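Local coordinates for protein adenine phosphoribosyltransferase (Leishmania donovani, PDB 1QB7) that probably catalyses the salvage of adenine, joining it to 5-phospho-alpha-D-ribose 1-diphosphate to give AMP and diphosphate, and works as a homodimer, at residues S34-V38 against P39-D43; R66-S69 against P70-H74; H187-N191 against S192-D196; R223-C227 against G228-A232. All blocks are in the same frame, centred on the assembly; numbering follows the deposited sequence. Where two conformers were deposited one is given.

How the contacts relate
All four contacts are local, between neighbouring parts of one continuous stretch, and they differ with their place in the fold. Contact 1 is partly buried and belongs to the adenine pocket, where a phenylalanine ring is met on both faces. Contacts 2 and 3 are surface turns within the phosphoribosyltransferase domain. Each takes in the end of a helix and leads toward a strand of the main sheet, contact 2 with apolar packing and a cis-proline, contact 3 with backbone bonds and a bridging water. Contact 4 is a partly buried helix start near the C-terminus, far from contacts 2 and 3. Contacts 1 and 4 touch through Ser34, Pro35 and Arg223, and both meet the second subunit.

Contact 1: residues S34-V38 against P39-D43; sequences SPRNV and PRFAD. With ADE (adenine), chain C.
Pro35 and Phe41 form the tight part of this contact. CD of Pro35 sits over the centre of the Phe41 ring, 4.1 Å from the ring centroid and only 7° off its normal, a CH-pi contact. Pro35 CG adds an apolar contact with Phe41 CZ at 4.0 Å. The ring reaches this place because CG of Phe41 lies anti to the backbone N (chi1 -178°). Val38 CG2 closes in at the ring edge and packs 3.9 Å from Phe41 CB. Ser34 OG meets Phe41 CB at 3.7 Å and accepts a bond from Arg36 N, making an ST turn.

The contact is part of the adenine pocket of this phosphoribosyltransferase. The amino N6 of adenine lies over the opposite face of the Phe41 ring, offset toward the rim, so the ring is held between the proline and the base. Strand 41-42 reads the base with its backbone. Ala42 N donates to adenine N1 at 3.2 Å with an angle of 164°, and adenine N6 donates to Ala42 O at 3.2 Å. Arg81 adds another hydrogen bond to adenine.

The other side is looser. Arg36 is exposed, though its CB still meets Phe41 CD2 at 3.9 Å. Its extended chain then leaves the ring and runs toward the base, where NE lies 3.8 Å from adenine C8. One face of its guanidinium looks onto adenine N9. Asn37 and Pro39 are exposed. Arg40 turns away from residues 34-38, bonds to the carbonyls of Asp205 and Leu208, and makes a cation-pi contact with Trp28.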
loop_
_atom_site.group_PDB
_atom_site.type_symbol
_atom_site.label_atom_id
_atom_site.label_comp_id
_atom_site.label_asym_id
_atom_site.label_seq_id
_atom_site.Cartn_x
_atom_site.Cartn_y
_atom_site.Cartn_z
ATOM N N SER A 34 -11.803 4.140 -16.292
ATOM C CA SER A 34 -11.232 3.284 -15.248
ATOM C C SER A 34 -10.343 2.174 -15.823
ATOM O O SER A 34 -10.276 1.983 -17.044
ATOM C CB SER A 34 -12.348 2.684 -14.376
ATOM O OG SER A 34 -12.591 1.325 -14.691
ATOM N N PRO A 35 -9.629 1.443 -14.946
ATOM C CA PRO A 35 -8.740 0.357 -15.370
ATOM C C PRO A 35 -9.404 -1.017 -15.415
ATOM O O PRO A 35 -8.806 -1.986 -15.883
ATOM C CB PRO A 35 -7.661 0.390 -14.295
ATOM C CG PRO A 35 -8.465 0.663 -13.058
ATOM C CD PRO A 35 -9.426 1.751 -13.513
ATOM N N ARG A 36 -10.635 -1.100 -14.921
ATOM C CA ARG A 36 -11.354 -2.366 -14.875
ATOM C C ARG A 36 -12.703 -2.266 -15.570
ATOM O O ARG A 36 -13.290 -1.184 -15.658
ATOM C CB ARG A 36 -11.557 -2.775 -13.416
ATOM C CG ARG A 36 -11.239 -4.221 -13.105
ATOM C CD ARG A 36 -11.533 -4.507 -11.642
ATOM N NE ARG A 36 -11.249 -5.888 -11.258
ATOM C CZ ARG A 36 -11.942 -6.944 -11.676
ATOM N NH1 ARG A 36 -12.969 -6.790 -12.505
ATOM N NH2 ARG A 36 -11.619 -8.159 -11.249
ATOM N N ASN A 37 -13.201 -3.397 -16.056
ATOM C CA ASN A 37 -14.484 -3.410 -16.736
ATOM C C ASN A 37 -15.637 -3.755 -15.798
ATOM O O ASN A 37 -16.165 -4.865 -15.813
ATOM C CB ASN A 37 -14.461 -4.355 -17.944
ATOM C CG ASN A 37 -15.749 -4.292 -18.767
ATOM O OD1 ASN A 37 -16.194 -5.302 -19.311
ATOM N ND2 ASN A 37 -16.350 -3.106 -18.852
ATOM N N VAL A 38 -15.968 -2.805 -14.936
ATOM C CA VAL A 38 -17.078 -2.936 -14.002
ATOM C C VAL A 38 -17.900 -1.668 -14.213
ATOM O O VAL A 38 -17.371 -0.643 -14.649
ATOM C CB VAL A 38 -16.612 -3.052 -12.516
ATOM C CG1 VAL A 38 -15.902 -4.378 -12.288
ATOM C CG2 VAL A 38 -15.704 -1.894 -12.134
ATOM N N PRO A 39 -19.211 -1.731 -13.966
ATOM C CA PRO A 39 -20.067 -0.557 -14.149
ATOM C C PRO A 39 -19.554 0.693 -13.434
ATOM O O PRO A 39 -19.437 1.760 -14.037
ATOM C CB PRO A 39 -21.392 -1.022 -13.563
ATOM C CG PRO A 39 -21.394 -2.471 -13.906
ATOM C CD PRO A 39 -20.004 -2.889 -13.521
ATOM N N ARG A 40 -19.240 0.551 -12.150
ATOM C CA ARG A 40 -18.759 1.671 -11.358
ATOM C C ARG A 40 -17.555 1.258 -10.511
ATOM O O ARG A 40 -17.683 0.524 -9.529
ATOM C CB ARG A 40 -19.887 2.212 -10.469
ATOM C CG ARG A 40 -21.181 2.546 -11.226
ATOM C CD ARG A 40 -22.237 3.156 -10.324
ATOM N NE ARG A 40 -22.432 2.370 -9.111
ATOM C CZ ARG A 40 -23.139 2.768 -8.055
ATOM N NH1 ARG A 40 -23.762 3.942 -8.065
ATOM N NH2 ARG A 40 -23.245 1.979 -6.995
ATOM N N PHE A 41 -16.379 1.712 -10.930
ATOM C CA PHE A 41 -15.134 1.415 -10.229
ATOM C C PHE A 41 -14.933 2.458 -9.128
ATOM O O PHE A 41 -14.684 3.625 -9.428
ATOM C CB PHE A 41 -13.968 1.448 -11.225
ATOM C CG PHE A 41 -12.635 1.112 -10.614
ATOM C CD1 PHE A 41 -11.828 2.111 -10.064
ATOM C CD2 PHE A 41 -12.181 -0.199 -10.583
ATOM C CE1 PHE A 41 -10.596 1.807 -9.497
ATOM C CE2 PHE A 41 -10.948 -0.510 -10.017
ATOM C CZ PHE A 41 -10.157 0.499 -9.473
ATOM N N ALA A 42 -15.066 2.047 -7.866
ATOM C CA ALA A 42 -14.904 2.960 -6.733
ATOM C C ALA A 42 -13.427 3.231 -6.456
ATOM O O ALA A 42 -12.720 2.377 -5.930
ATOM C CB ALA A 42 -15.580 2.400 -5.500
ATOM N N ASP A 43 -12.988 4.439 -6.793
ATOM C CA ASP A 43 -11.596 4.860 -6.643
ATOM C C ASP A 43 -11.115 5.078 -5.194
ATOM O O ASP A 43 -11.587 5.979 -4.494
ATOM C CB ASP A 43 -11.391 6.126 -7.482
ATOM C CG ASP A 43 -9.939 6.548 -7.584
ATOM O OD1 ASP A 43 -9.034 5.766 -7.237
ATOM O OD2 ASP A 43 -9.711 7.687 -8.025
HETATM N N9 ADE C . -14.097 -4.875 -8.320
HETATM C C8 ADE C . -12.804 -4.752 -7.979
HETATM N N7 ADE C . -12.468 -3.518 -7.590
HETATM C C5 ADE C . -13.643 -2.815 -7.693
HETATM C C6 ADE C . -13.976 -1.479 -7.440
HETATM N N6 ADE C . -13.077 -0.599 -7.004
HETATM N N1 ADE C . -15.270 -1.118 -7.659
HETATM C C2 ADE C . -16.150 -2.025 -8.097
HETATM N N3 ADE C . -15.941 -3.318 -8.371
HETATM C C4 ADE C . -14.651 -3.638 -8.142
#

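Contact 2: residues R66-S69 against P70-H74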
loop_
_atom_site.group_PDB
_atom_site.type_symbol
_atom_site.label_atom_id
_atom_site.label_comp_id
_atom_site.label_asym_id
_atom_site.label_seq_id
_atom_site.Cartn_x
_atom_site.Cartn_y
_atom_site.Cartn_z
ATOM N N ARG A 66 -9.407 -1.447 19.810
ATOM C CA ARG A 66 -8.953 -1.183 21.181
ATOM C C ARG A 66 -10.036 -1.627 22.161
ATOM O O ARG A 66 -9.744 -2.070 23.273
ATOM C CB ARG A 66 -8.650 0.306 21.394
ATOM C CG ARG A 66 -7.289 0.729 20.888
ATOM C CD ARG A 66 -6.946 2.166 21.267
ATOM N NE ARG A 66 -5.588 2.510 20.835
ATOM C CZ ARG A 66 -5.202 3.719 20.432
ATOM N NH1 ARG A 66 -6.069 4.722 20.410
ATOM N NH2 ARG A 66 -3.960 3.916 20.000
ATOM N N ALA A 67 -11.288 -1.510 21.726
ATOM C CA ALA A 67 -12.439 -1.895 22.527
ATOM C C ALA A 67 -12.730 -3.392 22.414
ATOM O O ALA A 67 -13.427 -3.965 23.253
ATOM C CB ALA A 67 -13.661 -1.092 22.094
ATOM N N MET A 68 -12.169 -4.030 21.393
ATOM C CA MET A 68 -12.394 -5.450 21.152
ATOM C C MET A 68 -11.721 -6.389 22.152
ATOM O O MET A 68 -10.599 -6.140 22.606
ATOM C CB MET A 68 -11.965 -5.800 19.728
ATOM C CG MET A 68 -12.498 -7.115 19.214
ATOM S SD MET A 68 -12.201 -7.292 17.453
ATOM C CE MET A 68 -13.474 -6.267 16.758
ATOM N N SER A 69 -12.412 -7.481 22.473
ATOM C CA SER A 69 -11.899 -8.477 23.407
ATOM C C SER A 69 -12.337 -9.896 23.018
ATOM O O SER A 69 -13.531 -10.162 22.850
ATOM C CB SER A 69 -12.357 -8.152 24.831
ATOM O OG SER A 69 -11.724 -9.006 25.770
ATOM N N PRO A 70 -11.366 -10.803 22.781
ATOM C CA PRO A 70 -9.922 -10.545 22.861
ATOM C C PRO A 70 -9.448 -9.683 21.687
ATOM O O PRO A 70 -9.996 -9.759 20.581
ATOM C CB PRO A 70 -9.322 -11.953 22.827
ATOM C CG PRO A 70 -10.291 -12.711 21.967
ATOM C CD PRO A 70 -11.630 -12.223 22.477
ATOM N N ALA A 71 -8.454 -8.841 21.951
ATOM C CA ALA A 71 -7.906 -7.934 20.948
ATOM C C ALA A 71 -7.145 -8.622 19.808
ATOM O O ALA A 71 -6.557 -9.695 19.987
ATOM C CB ALA A 71 -7.014 -6.906 21.626
ATOM N N PRO A 72 -7.179 -8.021 18.605
ATOM C CA PRO A 72 -6.483 -8.579 17.439
ATOM C C PRO A 72 -4.970 -8.548 17.683
ATOM O O PRO A 72 -4.469 -7.680 18.397
ATOM C CB PRO A 72 -6.871 -7.613 16.317
ATOM C CG PRO A 72 -8.195 -7.071 16.767
ATOM C CD PRO A 72 -7.968 -6.836 18.229
ATOM N N THR A 73 -4.258 -9.504 17.104
ATOM C CA THR A 73 -2.812 -9.582 17.259
ATOM C C THR A 73 -2.096 -9.138 15.991
ATOM O O THR A 73 -0.927 -8.756 16.034
ATOM C CB THR A 73 -2.356 -11.025 17.598
ATOM O OG1 THR A 73 -2.696 -11.908 16.524
ATOM C CG2 THR A 73 -3.029 -11.518 18.867
ATOM N N HIS A 74 -2.811 -9.172 14.866
ATOM C CA HIS A 74 -2.240 -8.810 13.565
ATOM C C HIS A 74 -3.277 -8.198 12.620
ATOM O O HIS A 74 -4.472 -8.494 12.708
ATOM C CB HIS A 74 -1.718 -10.067 12.830
ATOM C CG HIS A 74 -0.621 -10.809 13.535
ATOM N ND1 HIS A 74 -0.856 -11.684 14.574
ATOM C CD2 HIS A 74 0.712 -10.861 13.297
ATOM C CE1 HIS A 74 0.283 -12.239 14.946
ATOM N NE2 HIS A 74 1.249 -11.757 14.186
#
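Met68 and Pro72 touch across the turn that leads from helix 51-67 to strand 74-78. This is a helix-to-strand connection of the phosphoribosyltransferase domain, away from the adenine and magnesium sites. Pro70 makes the bend sharp. The peptide bond before it is cis, and the CA atoms of Ser69 and Pro70 are only 2.9 Å apart.

The Met68 side chain follows the inner side of the bend. Its CB starts toward residues 70-74. CG lies anti to the backbone N (chi1 -163°) and comes within 3.9 Å of Pro70 O. SD is next and rests 4.1 Å from Pro72 CG, an apolar contact in which the two side chains cross at about a right angle. Rotation about CG-SD (chi3 -78°) bends the end of the chain at CE. Beyond the turn, Met68 packs on Val169 and Glu170 of strand 167-173, and the buried Pro72 on Val142 of strand 140-145.

The backbone of Met68 also takes part. Its O lies 3.5 Å from Ala71 N and 3.8 Å from Ala71 CB. Arg140 ties down the exit: its side chain donates to Ala71 O, its backbone pairs with that of Thr73, and its N is also hydrogen-bonded to Thr73 OG1. Thr73 OG1 and His74 ND1 share a further hydrogen bond of 2.7 Å, in which either could be the donor.

Contact 3: residues H187-N191 against S192-D196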
loop_
_atom_site.group_PDB
_atom_site.type_symbol
_atom_site.label_atom_id
_atom_site.label_comp_id
_atom_site.label_asym_id
_atom_site.label_seq_id
_atom_site.Cartn_x
_atom_site.Cartn_y
_atom_site.Cartn_z
ATOM N N HIS A 187 -19.772 -17.760 2.880
ATOM C CA HIS A 187 -20.477 -18.362 4.008
ATOM C C HIS A 187 -21.160 -19.697 3.730
ATOM O O HIS A 187 -21.575 -20.377 4.665
ATOM C CB HIS A 187 -21.518 -17.397 4.560
ATOM C CG HIS A 187 -20.935 -16.286 5.367
ATOM N ND1 HIS A 187 -21.567 -15.070 5.514
ATOM C CD2 HIS A 187 -19.792 -16.212 6.082
ATOM C CE1 HIS A 187 -20.830 -14.292 6.288
ATOM N NE2 HIS A 187 -19.749 -14.960 6.646
ATOM N N SER A 188 -21.293 -20.066 2.461
ATOM C CA SER A 188 -21.950 -21.326 2.110
ATOM C C SER A 188 -21.032 -22.331 1.415
ATOM O O SER A 188 -21.282 -23.541 1.452
ATOM C CB SER A 188 -23.165 -21.065 1.219
ATOM O OG SER A 188 -22.768 -20.520 -0.028
ATOM N N THR A 189 -19.978 -21.827 0.778
ATOM C CA THR A 189 -19.039 -22.680 0.060
ATOM C C THR A 189 -18.435 -23.758 0.955
ATOM O O THR A 189 -18.208 -23.536 2.146
ATOM C CB THR A 189 -17.911 -21.855 -0.600
ATOM O OG1 THR A 189 -17.217 -22.676 -1.545
ATOM C CG2 THR A 189 -16.920 -21.345 0.443
ATOM N N ALA A 190 -18.228 -24.939 0.378
ATOM C CA ALA A 190 -17.648 -26.066 1.095
ATOM C C ALA A 190 -18.394 -26.387 2.392
ATOM O O ALA A 190 -17.799 -26.413 3.476
ATOM C CB ALA A 190 -16.180 -25.795 1.377
ATOM N N ASN A 191 -19.702 -26.615 2.273
ATOM C CA ASN A 191 -20.555 -26.938 3.419
ATOM C C ASN A 191 -20.535 -25.936 4.566
ATOM O O ASN A 191 -20.447 -26.326 5.733
ATOM C CB ASN A 191 -20.224 -28.329 3.962
ATOM C CG ASN A 191 -20.844 -29.427 3.145
ATOM O OD1 ASN A 191 -22.058 -29.634 3.186
ATOM N ND2 ASN A 191 -20.018 -30.137 2.389
ATOM N N SER A 192 -20.616 -24.650 4.234
ATOM C CA SER A 192 -20.625 -23.585 5.237
ATOM C C SER A 192 -19.420 -23.633 6.179
ATOM O O SER A 192 -19.554 -23.384 7.374
ATOM C CB SER A 192 -21.917 -23.653 6.063
ATOM O OG SER A 192 -23.062 -23.597 5.232
ATOM N N ARG A 193 -18.243 -23.940 5.647
ATOM C CA ARG A 193 -17.053 -24.020 6.487
ATOM C C ARG A 193 -16.577 -22.667 7.006
ATOM O O ARG A 193 -15.894 -22.598 8.028
ATOM C CB ARG A 193 -15.919 -24.752 5.770
ATOM C CG ARG A 193 -15.464 -24.121 4.479
ATOM C CD ARG A 193 -14.197 -24.797 3.985
ATOM N NE ARG A 193 -13.118 -24.726 4.970
ATOM C CZ ARG A 193 -12.039 -25.504 4.955
ATOM N NH1 ARG A 193 -11.892 -26.418 4.004
ATOM N NH2 ARG A 193 -11.104 -25.359 5.884
ATOM N N TYR A 194 -16.947 -21.599 6.306
ATOM C CA TYR A 194 -16.568 -20.246 6.707
ATOM C C TYR A 194 -17.771 -19.449 7.211
ATOM O O TYR A 194 -17.714 -18.223 7.321
ATOM C CB TYR A 194 -15.898 -19.517 5.542
ATOM C CG TYR A 194 -14.618 -20.174 5.075
ATOM C CD1 TYR A 194 -13.519 -20.299 5.932
ATOM C CD2 TYR A 194 -14.499 -20.669 3.775
ATOM C CE1 TYR A 194 -12.337 -20.902 5.506
ATOM C CE2 TYR A 194 -13.320 -21.273 3.341
ATOM C CZ TYR A 194 -12.244 -21.384 4.212
ATOM O OH TYR A 194 -11.080 -21.978 3.783
ATOM N N LYS A 195 -18.840 -20.169 7.552
ATOM C CA LYS A 195 -20.082 -19.592 8.050
ATOM C C LYS A 195 -19.875 -18.632 9.210
ATOM O O LYS A 195 -20.592 -17.644 9.329
ATOM C CB LYS A 195 -21.033 -20.709 8.493
ATOM C CG LYS A 195 -22.359 -20.227 9.061
ATOM C CD LYS A 195 -23.135 -21.365 9.723
ATOM C CE LYS A 195 -24.387 -20.849 10.427
ATOM N NZ LYS A 195 -25.127 -21.934 11.139
ATOM N N ASP A 196 -18.886 -18.917 10.052
ATOM C CA ASP A 196 -18.604 -18.087 11.217
ATOM C C ASP A 196 -17.677 -16.901 10.979
ATOM O O ASP A 196 -17.362 -16.173 11.920
ATOM C CB ASP A 196 -18.074 -18.945 12.376
ATOM C CG ASP A 196 -19.104 -19.947 12.885
ATOM O OD1 ASP A 196 -20.297 -19.579 13.004
ATOM O OD2 ASP A 196 -18.723 -21.105 13.164
HETATM O O HOH W 1 -18.537 -21.615 3.958
#
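Ser192 N donates to Ser188 O at 3.1 Å with an angle of 162°, bridging the irregular end of helix 182-192, where Ala190, Asn191 and Ser192 take left-handed backbone angles. The donor stands above the carbonyl plane, 65° out of it. Next along, Arg193 N gives a weak bond to Ala190 O at 3.3 Å. A type I beta turn from Ser192 to Lys195 then leads the chain toward strand 199-201. A water bridges the two segments: it donates to Thr189 O at 2.7 Å and accepts from Tyr194 N at 2.8 Å.

The His187 ring meets the turn through carbon. Its CD2 points in plane at Tyr194 O, 3.1 Å away, while NE2 bonds to Ile197 O. Ser192 CA makes a CA-H...O contact with His187 O at 3.4 Å. Ala190 CB packs tightly, 3.4 Å from Arg193 CD. Arg193 CG lies over one face of the Tyr194 ring, offset toward the rim. The chain then bends at chi3 (-58°), folding its guanidinium over the Tyr194 hydroxyl, and NH2 makes a salt bridge with Glu162. Tyr194 is buried against helix 152-163.

The helix end is thus held mainly by backbone bonds and one water; Glu162 probably balances Arg193.

Contact 4: residues R223-C227 against G228-A232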
loop_
_atom_site.group_PDB
_atom_site.type_symbol
_atom_site.label_atom_id
_atom_site.label_comp_id
_atom_site.label_asym_id
_atom_site.label_seq_id
_atom_site.Cartn_x
_atom_site.Cartn_y
_atom_site.Cartn_z
ATOM N N ARG A 223 -7.915 8.556 -22.303
ATOM C CA ARG A 223 -7.949 8.455 -20.847
ATOM C C ARG A 223 -6.588 8.777 -20.232
ATOM O O ARG A 223 -6.509 9.347 -19.143
ATOM C CB ARG A 223 -8.400 7.065 -20.387
ATOM C CG ARG A 223 -8.584 6.985 -18.871
ATOM C CD ARG A 223 -9.095 5.638 -18.401
ATOM N NE ARG A 223 -8.050 4.637 -18.202
ATOM C CZ ARG A 223 -7.489 4.355 -17.026
ATOM N NH1 ARG A 223 -7.828 5.033 -15.934
ATOM N NH2 ARG A 223 -6.559 3.411 -16.944
ATOM N N VAL A 224 -5.521 8.434 -20.951
ATOM C CA VAL A 224 -4.152 8.660 -20.479
ATOM C C VAL A 224 -3.375 9.639 -21.371
ATOM O O VAL A 224 -3.352 9.504 -22.597
ATOM C CB VAL A 224 -3.369 7.319 -20.392
ATOM C CG1 VAL A 224 -1.998 7.534 -19.769
ATOM C CG2 VAL A 224 -4.161 6.294 -19.602
ATOM N N LEU A 225 -2.762 10.632 -20.732
ATOM C CA LEU A 225 -1.966 11.650 -21.409
ATOM C C LEU A 225 -0.517 11.526 -20.938
ATOM O O LEU A 225 -0.266 11.124 -19.804
ATOM C CB LEU A 225 -2.481 13.049 -21.055
ATOM C CG LEU A 225 -3.944 13.417 -21.318
ATOM C CD1 LEU A 225 -4.857 12.880 -20.209
ATOM C CD2 LEU A 225 -4.039 14.933 -21.371
ATOM N N SER A 226 0.438 11.855 -21.803
ATOM C CA SER A 226 1.847 11.791 -21.408
ATOM C C SER A 226 2.221 13.077 -20.675
ATOM O O SER A 226 1.536 14.088 -20.824
ATOM C CB SER A 226 2.747 11.619 -22.628
ATOM O OG SER A 226 2.621 12.740 -23.484
ATOM N N CYS A 227 3.291 13.043 -19.883
ATOM C CA CYS A 227 3.718 14.241 -19.166
ATOM C C CYS A 227 4.000 15.365 -20.152
ATOM O O CYS A 227 3.644 16.507 -19.900
ATOM C CB CYS A 227 4.972 13.994 -18.322
ATOM S SG CYS A 227 5.985 12.584 -18.761
ATOM N N GLY A 228 4.643 15.026 -21.269
ATOM C CA GLY A 228 4.953 16.010 -22.291
ATOM C C GLY A 228 3.700 16.706 -22.797
ATOM O O GLY A 228 3.698 17.916 -23.020
ATOM N N ASP A 229 2.628 15.944 -22.987
ATOM C CA ASP A 229 1.371 16.513 -23.446
ATOM C C ASP A 229 0.810 17.466 -22.393
ATOM O O ASP A 229 0.412 18.577 -22.722
ATOM C CB ASP A 229 0.351 15.409 -23.758
ATOM C CG ASP A 229 0.675 14.644 -25.050
ATOM O OD1 ASP A 229 1.559 15.080 -25.818
ATOM O OD2 ASP A 229 0.041 13.595 -25.305
ATOM N N VAL A 230 0.829 17.056 -21.124
ATOM C CA VAL A 230 0.313 17.899 -20.046
ATOM C C VAL A 230 1.172 19.157 -19.865
ATOM O O VAL A 230 0.643 20.242 -19.612
ATOM C CB VAL A 230 0.194 17.115 -18.707
ATOM C CG1 VAL A 230 -0.448 17.985 -17.638
ATOM C CG2 VAL A 230 -0.646 15.858 -18.904
ATOM N N LEU A 231 2.489 19.018 -20.029
ATOM C CA LEU A 231 3.413 20.151 -19.900
ATOM C C LEU A 231 3.098 21.248 -20.918
ATOM O O LEU A 231 3.206 22.438 -20.621
ATOM C CB LEU A 231 4.860 19.693 -20.098
ATOM C CG LEU A 231 5.714 19.302 -18.893
ATOM C CD1 LEU A 231 7.043 18.770 -19.390
ATOM C CD2 LEU A 231 5.940 20.500 -17.978
ATOM N N ALA A 232 2.714 20.837 -22.118
ATOM C CA ALA A 232 2.386 21.770 -23.185
ATOM C C ALA A 232 1.152 22.615 -22.875
ATOM O O ALA A 232 0.938 23.661 -23.493
ATOM C CB ALA A 232 2.178 21.001 -24.484
HETATM O O HOH W 2 -1.794 10.621 -25.285
#
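Helix 227-231 begins here, with Ser226 at its N-cap. The Ser226 side chain accepts from the backbone three residues on: Asp229 N donates to Ser226 OG at 3.2 Å with an angle of 152°. The hydroxyl stands between the backbone N and the carbonyl carbon (chi1 63°), which turns it back over the helix start. This OG also lies 3.1 Å from Asp229 CG but makes no hydrogen bond with either carboxylate oxygen.

Two main-chain bonds build the first turn. Val230 N donates to Ser226 O at 3.1 Å, in the carbonyl plane. Leu231 N donates to Cys227 O at 2.8 Å, nearly in line with the carbonyl.

The capped helix directly follows strand 224-226, which pairs in a parallel ladder with a strand of the second subunit and carries the sheet across the dimer interface. Gly228 N bonds to Glu114 of that subunit, Val230 packs on its Tyr132, and Arg223 reaches its Ala103 and Asn106 carbonyls.

On the apolar side, Leu225 CB packs against Val230 CG2 at 4.0 Å. Ser226 N is buried with no partner in the model. A water donates weakly to Val224 O at 3.3 Å and to Asp229 OD2 at 3.5 Å.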